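Side-chain contacts in beta carbonic anhydrase (Burkholderia pseudomallei, PDB 6YJN), which probably catalyses the reversible hydration of carbon dioxide to hydrogencarbonate and a proton, as a tetrameric, zinc-dependent beta-class carbonic anhydrase: residues D78-C81 / L82-Q86; I85-A88 / V89-K93; A120-W123 / L124-V127. One frame throughout, in Å; residues are numbered along the deposited sequence.

Contact 1: D78-C81 / L82-Q86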
ATOM      1  N   ASP A  78       5.692   0.824   0.387  1.00 69.14           N
ATOM      2  CA  ASP A  78       4.890   0.588   1.576  1.00 67.99           C
ATOM      3  C   ASP A  78       4.845   1.871   2.388  1.00 74.89           C
ATOM      4  O   ASP A  78       5.800   2.225   3.074  1.00 86.82           O
ATOM      5  CB  ASP A  78       5.446  -0.544   2.440  1.00 69.46           C
ATOM      6  CG  ASP A  78       4.712  -0.717   3.762  1.00 77.78           C
ATOM      7  OD1 ASP A  78       3.510  -0.376   3.815  1.00 84.66           O
ATOM      8  OD2 ASP A  78       5.347  -1.181   4.737  1.00 82.02           O
ATOM      9  N   LEU A  79       3.705   2.549   2.334  1.00 76.53           N
ATOM     10  CA  LEU A  79       3.621   3.824   3.021  1.00 74.73           C
ATOM     11  C   LEU A  79       3.428   3.584   4.510  1.00 64.51           C
ATOM     12  O   LEU A  79       3.593   4.524   5.278  1.00 85.00           O
ATOM     13  CB  LEU A  79       2.492   4.676   2.422  1.00 81.57           C
ATOM     14  CG  LEU A  79       2.705   6.194   2.451  1.00 75.74           C
ATOM     15  CD1 LEU A  79       4.008   6.598   1.775  1.00 65.51           C
ATOM     16  CD2 LEU A  79       1.539   6.911   1.804  1.00 75.63           C
ATOM     17  N   ASN A  80       3.090   2.343   4.907  1.00 58.24           N
ATOM     18  CA  ASN A  80       3.047   1.975   6.321  1.00 61.41           C
ATOM     19  C   ASN A  80       4.419   2.200   6.978  1.00 73.27           C
ATOM     20  O   ASN A  80       4.567   2.929   7.970  1.00 73.49           O
ATOM     21  CB  ASN A  80       2.459   0.581   6.536  1.00 58.83           C
ATOM     22  CG  ASN A  80       2.479   0.138   7.987  1.00 68.38           C
ATOM     23  OD1 ASN A  80       3.259   0.645   8.787  1.00 68.85           O
ATOM     24  ND2 ASN A  80       1.650  -0.834   8.339  1.00 73.18           N
ATOM     25  N   CYS A  81       5.440   1.583   6.386  1.00 76.20           N
ATOM     26  CA  CYS A  81       6.788   1.670   6.903  1.00 67.10           C
ATOM     27  C   CYS A  81       7.410   3.014   6.532  1.00 67.34           C
ATOM     28  O   CYS A  81       7.958   3.704   7.399  1.00 65.45           O
ATOM     29  CB  CYS A  81       7.616   0.517   6.361  1.00 75.02           C
ATOM     30  SG  CYS A  81       9.224   0.365   7.175  1.00 84.26           S
ATOM     31  N   LEU A  82       7.345   3.373   5.243  1.00 59.64           N
ATOM     32  CA  LEU A  82       7.931   4.633   4.818  1.00 61.45           C
ATOM     33  C   LEU A  82       7.508   5.745   5.785  1.00 67.15           C
ATOM     34  O   LEU A  82       8.334   6.576   6.167  1.00 70.51           O
ATOM     35  CB  LEU A  82       7.498   4.962   3.383  1.00 65.61           C
ATOM     36  CG  LEU A  82       8.110   4.140   2.245  1.00 63.81           C
ATOM     37  CD1 LEU A  82       7.686   4.713   0.901  1.00 51.00           C
ATOM     38  CD2 LEU A  82       9.628   4.061   2.335  1.00 59.35           C
ATOM     39  N   SER A  83       6.218   5.749   6.177  1.00 63.95           N
ATOM     40  CA  SER A  83       5.657   6.723   7.100  1.00 64.06           C
ATOM     41  C   SER A  83       6.459   6.746   8.398  1.00 71.56           C
ATOM     42  O   SER A  83       6.956   7.795   8.795  1.00 72.89           O
ATOM     43  CB  SER A  83       4.216   6.432   7.393  1.00 71.15           C
ATOM     44  OG  SER A  83       3.375   7.171   6.521  1.00 74.12           O
ATOM     45  N   VAL A  84       6.565   5.576   9.041  1.00 74.14           N
ATOM     46  CA  VAL A  84       7.382   5.365  10.228  1.00 69.35           C
ATOM     47  C   VAL A  84       8.763   6.001  10.033  1.00 69.52           C
ATOM     48  O   VAL A  84       9.236   6.736  10.906  1.00 65.88           O
ATOM     49  CB  VAL A  84       7.466   3.867  10.597  1.00 71.48           C
ATOM     50  CG1 VAL A  84       8.459   3.601  11.710  1.00 81.59           C
ATOM     51  CG2 VAL A  84       6.115   3.267  10.969  1.00 67.47           C
ATOM     52  N   ILE A  85       9.381   5.758   8.866  1.00 68.78           N
ATOM     53  CA  ILE A  85      10.756   6.177   8.603  1.00 63.96           C
ATOM     54  C   ILE A  85      10.848   7.690   8.433  1.00 71.15           C
ATOM     55  O   ILE A  85      11.708   8.333   9.044  1.00 70.93           O
ATOM     56  CB  ILE A  85      11.358   5.430   7.401  1.00 61.04           C
ATOM     57  CG1 ILE A  85      11.356   3.918   7.628  1.00 67.25           C
ATOM     58  CG2 ILE A  85      12.737   5.957   7.025  1.00 54.77           C
ATOM     59  CD1 ILE A  85      11.320   3.116   6.341  1.00 66.61           C
ATOM     60  N   GLN A  86       9.990   8.247   7.574  1.00 73.12           N
ATOM     61  CA  GLN A  86       9.962   9.689   7.408  1.00 76.09           C
ATOM     62  C   GLN A  86       9.707  10.362   8.760  1.00 83.74           C
ATOM     63  O   GLN A  86      10.239  11.440   9.027  1.00 90.99           O
ATOM     64  CB  GLN A  86       8.960  10.085   6.328  1.00 76.34           C
ATOM     65  CG  GLN A  86       8.968  11.580   6.032  1.00 88.52           C
ATOM     66  CD  GLN A  86       8.066  12.370   6.955  1.00 83.20           C
ATOM     67  OE1 GLN A  86       7.037  11.871   7.417  1.00 76.43           O
ATOM     68  NE2 GLN A  86       8.452  13.611   7.226  1.00 62.81           N
TER
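Two first torsions place the groups that meet between Cys81 and Ile85: chi1 of -170° sets SG beside the carbonyl carbon of Cys81, and chi1 of -59° sets the CG1-CD1 arm of Ile85 beside its own backbone N. The arm thus reaches back along the helix, bringing CD1 of Ile85 to 3.6 Å from Cys81 SG, an apolar i to i+4 contact. In the backbone of the same pair, Ile85 N donates to Cys81 O at 2.9 Å, almost in line with the carbonyl. One turn earlier Leu82 N bonds Asp78 O, also 2.9 Å. Leu79 and Leu82 cross at about a right angle, CD1 of Leu79 lying 4.2 Å from Leu82 CB.

Asp78 is the N-cap of helix 79-92. Its OD1 accepts from Asn80 N at 3.0 Å, met from above the carboxylate plane, and OD2 takes a weak bond from Cys81 N. That OD2 has a second partner, Asn80 ND2 of the second subunit, and the exchange is reciprocal, so the cap also belongs to a subunit interface. Within the chain, Cys81 and Val84 rest on strands 41-46 and 64-69, while Leu82 and Ile85 face Ile168 of helix 167-174.

Contact 2: I85-A88 / V89-K93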
ATOM      1  N   ILE A  85       9.381   5.758   8.866  1.00 68.78           N
ATOM      2  CA  ILE A  85      10.756   6.177   8.603  1.00 63.96           C
ATOM      3  C   ILE A  85      10.848   7.690   8.433  1.00 71.15           C
ATOM      4  O   ILE A  85      11.708   8.333   9.044  1.00 70.93           O
ATOM      5  CB  ILE A  85      11.358   5.430   7.401  1.00 61.04           C
ATOM      6  CG1 ILE A  85      11.356   3.918   7.628  1.00 67.25           C
ATOM      7  CG2 ILE A  85      12.737   5.957   7.025  1.00 54.77           C
ATOM      8  CD1 ILE A  85      11.320   3.116   6.341  1.00 66.61           C
ATOM      9  N   GLN A  86       9.990   8.247   7.574  1.00 73.12           N
ATOM     10  CA  GLN A  86       9.962   9.689   7.408  1.00 76.09           C
ATOM     11  C   GLN A  86       9.707  10.362   8.760  1.00 83.74           C
ATOM     12  O   GLN A  86      10.239  11.440   9.027  1.00 90.99           O
ATOM     13  CB  GLN A  86       8.960  10.085   6.328  1.00 76.34           C
ATOM     14  CG  GLN A  86       8.968  11.580   6.032  1.00 88.52           C
ATOM     15  CD  GLN A  86       8.066  12.370   6.955  1.00 83.20           C
ATOM     16  OE1 GLN A  86       7.037  11.871   7.417  1.00 76.43           O
ATOM     17  NE2 GLN A  86       8.452  13.611   7.226  1.00 62.81           N
ATOM     18  N   PHE A  87       8.935   9.702   9.633  1.00 73.99           N
ATOM     19  CA  PHE A  87       8.646  10.241  10.950  1.00 77.04           C
ATOM     20  C   PHE A  87       9.864  10.110  11.872  1.00 83.34           C
ATOM     21  O   PHE A  87      10.188  11.025  12.627  1.00 83.81           O
ATOM     22  CB  PHE A  87       7.427   9.526  11.532  1.00 87.42           C
ATOM     23  CG  PHE A  87       6.719  10.207  12.680  1.00 86.32           C
ATOM     24  CD1 PHE A  87       7.315  10.313  13.934  1.00 75.56           C
ATOM     25  CD2 PHE A  87       5.424  10.694  12.521  1.00 81.34           C
ATOM     26  CE1 PHE A  87       6.640  10.918  14.986  1.00 76.99           C
ATOM     27  CE2 PHE A  87       4.744  11.282  13.581  1.00 78.34           C
ATOM     28  CZ  PHE A  87       5.355  11.389  14.813  1.00 80.35           C
ATOM     29  N   ALA A  88      10.537   8.961  11.824  1.00 74.05           N
ATOM     30  CA  ALA A  88      11.680   8.749  12.689  1.00 71.48           C
ATOM     31  C   ALA A  88      12.846   9.666  12.305  1.00 69.06           C
ATOM     32  O   ALA A  88      13.457  10.290  13.168  1.00 71.73           O
ATOM     33  CB  ALA A  88      12.056   7.293  12.647  1.00 80.28           C
ATOM     34  N   VAL A  89      13.163   9.723  11.008  1.00 64.85           N
ATOM     35  CA  VAL A  89      14.293  10.477  10.477  1.00 63.39           C
ATOM     36  C   VAL A  89      14.015  11.986  10.500  1.00 74.01           C
ATOM     37  O   VAL A  89      14.763  12.753  11.113  1.00 67.45           O
ATOM     38  CB  VAL A  89      14.615  10.024   9.037  1.00 56.34           C
ATOM     39  CG1 VAL A  89      15.747  10.819   8.410  1.00 49.03           C
ATOM     40  CG2 VAL A  89      14.864   8.534   8.923  1.00 55.09           C
ATOM     41  N   ASP A  90      12.968  12.412   9.773  1.00 83.40           N
ATOM     42  CA  ASP A  90      12.704  13.822   9.529  1.00 83.98           C
ATOM     43  C   ASP A  90      12.296  14.542  10.811  1.00 85.13           C
ATOM     44  O   ASP A  90      12.592  15.720  10.964  1.00105.60           O
ATOM     45  CB  ASP A  90      11.593  14.042   8.504  1.00 82.10           C
ATOM     46  CG  ASP A  90      12.005  13.823   7.062  1.00 89.72           C
ATOM     47  OD1 ASP A  90      13.162  13.400   6.820  1.00 93.41           O
ATOM     48  OD2 ASP A  90      11.153  14.076   6.189  1.00 96.26           O
ATOM     49  N   LEU A  91      11.620  13.848  11.725  1.00 80.02           N
ATOM     50  CA  LEU A  91      11.057  14.554  12.861  1.00 83.18           C
ATOM     51  C   LEU A  91      11.672  14.112  14.184  1.00 81.82           C
ATOM     52  O   LEU A  91      11.598  14.824  15.181  1.00 98.96           O
ATOM     53  CB  LEU A  91       9.545  14.333  12.904  1.00 94.13           C
ATOM     54  CG  LEU A  91       8.838  15.162  13.973  1.00 85.88           C
ATOM     55  CD1 LEU A  91       8.331  16.458  13.367  1.00 87.69           C
ATOM     56  CD2 LEU A  91       7.715  14.374  14.635  1.00 82.90           C
ATOM     57  N   LEU A  92      12.201  12.904  14.254  1.00 76.93           N
ATOM     58  CA  LEU A  92      12.710  12.533  15.559  1.00 80.39           C
ATOM     59  C   LEU A  92      14.216  12.673  15.516  1.00 82.50           C
ATOM     60  O   LEU A  92      14.888  12.583  16.545  1.00 70.84           O
ATOM     61  CB  LEU A  92      12.248  11.124  15.927  1.00 81.15           C
ATOM     62  CG  LEU A  92      10.749  11.038  16.193  1.00 84.34           C
ATOM     63  CD1 LEU A  92      10.386   9.771  16.957  1.00 67.76           C
ATOM     64  CD2 LEU A  92      10.288  12.278  16.946  1.00 80.53           C
ATOM     65  N   LYS A  93      14.684  12.956  14.294  1.00 89.72           N
ATOM     66  CA  LYS A  93      16.094  12.988  13.960  1.00 88.73           C
ATOM     67  C   LYS A  93      16.764  11.836  14.700  1.00 78.77           C
ATOM     68  O   LYS A  93      17.602  12.062  15.571  1.00 83.31           O
ATOM     69  CB  LYS A  93      16.672  14.365  14.309  1.00 98.19           C
ATOM     70  CG  LYS A  93      15.930  15.574  13.739  1.00101.84           C
ATOM     71  CD  LYS A  93      16.542  16.157  12.470  1.00 98.86           C
ATOM     72  CE  LYS A  93      15.912  17.463  12.021  1.00121.96           C
ATOM     73  NZ  LYS A  93      14.704  17.277  11.173  1.00 97.47           N
TER
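Gln86 and Asp90 form an i to i+4 side-chain bridge on the last turns of helix 79-92, which widens to a pi-type turn at 89-91. Followed outward, Gln86 CB leads away from the later residues, but the chain bends at chi2 (-86°) and turns back. CG and CD both draw near Asp90 OD2, and NE2 donates to that oxygen at 2.9 Å. OD2 lies close to the amide plane, whereas NE2 comes from the anti side of OD2, tilted out of the carboxylate plane; the amide and carboxylate planes stand 80° apart. Each polar end has further partners: NE2 and OE1 of Gln86 bond Val117 O and Ala120 N of the second subunit, and Asp90 OD1 forms a salt bridge with Arg175. The amide therefore joins this helix to another chain, and the carboxylate joins it to the region after helix 167-174.

Past the helix, where phi of Lys93 turns positive, Lys93 NZ returns to bond Asp90 O. Ile85 and Val89 point the same way, their CG2 atoms meeting at 3.8 Å. On another side of the helix, Phe87 and Leu91 also run side by side. CG of Leu92 lies at the edge of the Phe87 ring, whereas Leu91 CD2 sits over one face, a CH-pi contact 4.0 Å from the centroid and 28° off the normal.

Contact 3: A120-W123 / L124-V127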
ATOM      1  N   ALA A 120      -0.760 -13.525   3.146  1.00 62.36           N
ATOM      2  CA  ALA A 120       0.596 -13.081   3.423  1.00 72.08           C
ATOM      3  C   ALA A 120       1.598 -13.720   2.462  1.00 75.20           C
ATOM      4  O   ALA A 120       2.752 -13.289   2.391  1.00 71.72           O
ATOM      5  CB  ALA A 120       0.949 -13.359   4.864  1.00 70.20           C
ATOM      6  N   ASP A 121       1.154 -14.746   1.723  1.00 71.77           N
ATOM      7  CA  ASP A 121       2.018 -15.313   0.702  1.00 72.80           C
ATOM      8  C   ASP A 121       2.520 -14.174  -0.172  1.00 69.75           C
ATOM      9  O   ASP A 121       3.703 -14.134  -0.504  1.00 74.09           O
ATOM     10  CB  ASP A 121       1.346 -16.422  -0.110  1.00 74.78           C
ATOM     11  CG  ASP A 121       0.977 -17.637   0.722  1.00 82.05           C
ATOM     12  OD1 ASP A 121       1.668 -17.886   1.731  1.00 86.00           O
ATOM     13  OD2 ASP A 121      -0.012 -18.314   0.368  1.00 84.31           O
ATOM     14  N   ASN A 122       1.609 -13.243  -0.486  1.00 67.86           N
ATOM     15  CA  ASN A 122       1.910 -12.085  -1.308  1.00 70.47           C
ATOM     16  C   ASN A 122       3.035 -11.303  -0.647  1.00 76.98           C
ATOM     17  O   ASN A 122       4.018 -10.957  -1.306  1.00 74.75           O
ATOM     18  CB  ASN A 122       0.676 -11.223  -1.576  1.00 78.26           C
ATOM     19  CG  ASN A 122      -0.437 -11.980  -2.278  1.00 89.62           C
ATOM     20  OD1 ASN A 122      -0.313 -12.371  -3.442  1.00 84.46           O
ATOM     21  ND2 ASN A 122      -1.532 -12.199  -1.569  1.00 85.93           N
ATOM     22  N   TRP A 123       2.892 -11.068   0.665  1.00 71.66           N
ATOM     23  CA  TRP A 123       3.872 -10.263   1.374  1.00 71.96           C
ATOM     24  C   TRP A 123       5.218 -10.994   1.351  1.00 66.21           C
ATOM     25  O   TRP A 123       6.240 -10.390   1.065  1.00 71.94           O
ATOM     26  CB  TRP A 123       3.370  -9.838   2.780  1.00 69.94           C
ATOM     27  CG  TRP A 123       4.266  -8.897   3.533  1.00 64.42           C
ATOM     28  CD1 TRP A 123       5.293  -9.239   4.368  1.00 67.94           C
ATOM     29  CD2 TRP A 123       4.226  -7.457   3.545  1.00 72.19           C
ATOM     30  NE1 TRP A 123       5.909  -8.127   4.878  1.00 69.88           N
ATOM     31  CE2 TRP A 123       5.284  -7.016   4.378  1.00 75.63           C
ATOM     32  CE3 TRP A 123       3.415  -6.494   2.939  1.00 68.27           C
ATOM     33  CZ2 TRP A 123       5.551  -5.666   4.601  1.00 73.87           C
ATOM     34  CZ3 TRP A 123       3.704  -5.161   3.141  1.00 66.98           C
ATOM     35  CH2 TRP A 123       4.746  -4.750   3.966  1.00 68.04           C
ATOM     36  N   LEU A 124       5.216 -12.311   1.549  1.00 63.19           N
ATOM     37  CA  LEU A 124       6.469 -13.044   1.655  1.00 67.64           C
ATOM     38  C   LEU A 124       7.191 -13.145   0.310  1.00 63.32           C
ATOM     39  O   LEU A 124       8.366 -13.499   0.248  1.00 62.41           O
ATOM     40  CB  LEU A 124       6.157 -14.435   2.196  1.00 64.80           C
ATOM     41  CG  LEU A 124       5.605 -14.462   3.615  1.00 69.42           C
ATOM     42  CD1 LEU A 124       5.015 -15.827   3.918  1.00 71.74           C
ATOM     43  CD2 LEU A 124       6.664 -14.092   4.644  1.00 60.59           C
ATOM     44  N   HIS A 125       6.475 -12.852  -0.770  1.00 65.92           N
ATOM     45  CA  HIS A 125       7.092 -12.876  -2.080  1.00 72.73           C
ATOM     46  C   HIS A 125       8.334 -12.003  -2.063  1.00 66.99           C
ATOM     47  O   HIS A 125       9.348 -12.354  -2.666  1.00 63.36           O
ATOM     48  CB  HIS A 125       6.106 -12.433  -3.153  1.00 74.36           C
ATOM     49  CG  HIS A 125       5.196 -13.530  -3.584  1.00 80.18           C
ATOM     50  ND1 HIS A 125       5.669 -14.767  -3.970  1.00 90.28           N
ATOM     51  CD2 HIS A 125       3.850 -13.574  -3.714  1.00 87.45           C
ATOM     52  CE1 HIS A 125       4.647 -15.533  -4.310  1.00 98.01           C
ATOM     53  NE2 HIS A 125       3.514 -14.818  -4.169  1.00 78.51           N
ATOM     54  N   HIS A 126       8.227 -10.895  -1.328  1.00 59.04           N
ATOM     55  CA  HIS A 126       9.333  -9.980  -1.123  1.00 61.64           C
ATOM     56  C   HIS A 126      10.581 -10.735  -0.662  1.00 67.90           C
ATOM     57  O   HIS A 126      11.695 -10.444  -1.103  1.00 65.29           O
ATOM     58  CB  HIS A 126       8.910  -8.848  -0.186  1.00 55.27           C
ATOM     59  CG  HIS A 126       7.789  -8.022  -0.730  1.00 71.30           C
ATOM     60  ND1 HIS A 126       7.859  -7.378  -1.957  1.00 70.11           N
ATOM     61  CD2 HIS A 126       6.567  -7.715  -0.224  1.00 77.95           C
ATOM     62  CE1 HIS A 126       6.730  -6.717  -2.171  1.00 70.12           C
ATOM     63  NE2 HIS A 126       5.921  -6.911  -1.127  1.00 70.33           N
ATOM     64  N   VAL A 127      10.379 -11.735   0.198  1.00 69.88           N
ATOM     65  CA  VAL A 127      11.472 -12.474   0.796  1.00 64.36           C
ATOM     66  C   VAL A 127      11.906 -13.581  -0.161  1.00 72.85           C
ATOM     67  O   VAL A 127      13.098 -13.867  -0.306  1.00 73.75           O
ATOM     68  CB  VAL A 127      11.035 -13.012   2.165  1.00 69.60           C
ATOM     69  CG1 VAL A 127      11.990 -14.057   2.712  1.00 71.52           C
ATOM     70  CG2 VAL A 127      10.814 -11.876   3.155  1.00 70.50           C
TER
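The first turns of helix 120-133, close to the zinc site of the beta-carbonic anhydrase fold, bring Trp123 and His126 into a T-shaped, edge-to-face pair. The His126 edge is directed at the indole face, with the six-membered ring of Trp123 and the His126 imidazole 5.7 Å apart between centroids and their planes at 84°. With chi1 near trans (-175°) the indole swings out beside the carbonyl carbon of Trp123, and chi1 of -62° sets the imidazole beside the backbone N of His126, so the two rings meet across three residues. His126 NE2 bonds Thr77 OG1 of the fourth subunit, which gives the NE2 end of the imidazole a partner on another chain; His76 of that subunit meets the same ring edge-to-face.

The backbone pattern is mixed. Leu124 N bonds Ala120 O at 2.8 Å in the i to i+4 manner, but His126 N reaches Trp123 O at 3.2 Å, an i to i+3 bond. His125 N is shared between Asn122 O and, weakly, Asp121 O. Asn122 OD1 accepts from Thr167 N of the fourth subunit. The His125 ring folds back over the preceding turn, and Asp121 O stands 3.2 Å above one face of it, offset toward the rim.

How the contacts relate
Contacts 1 and 2 are successive portions of helix 79-92, sharing Ile85 and Gln86, with centres about 10 Å apart. Contact 3 lies on helix 120-133, its centre about 18 Å from that of contact 1 and about 27 Å from that of contact 2. Within the chain it touches contact 1 where Trp123 CH2 packs 3.7 Å from Asp78 OD2; contacts 2 and 3 do not touch there, but are joined between subunits through Gln86 OE1 and Ala120 N. The zinc ion, held by Cys46, Asp48, His102 and Cys105, is about 8 Å from the side chain of Leu124. The Cys81 side chain is about 12 Å from that of Cys46, while contact 2 is remote from the site.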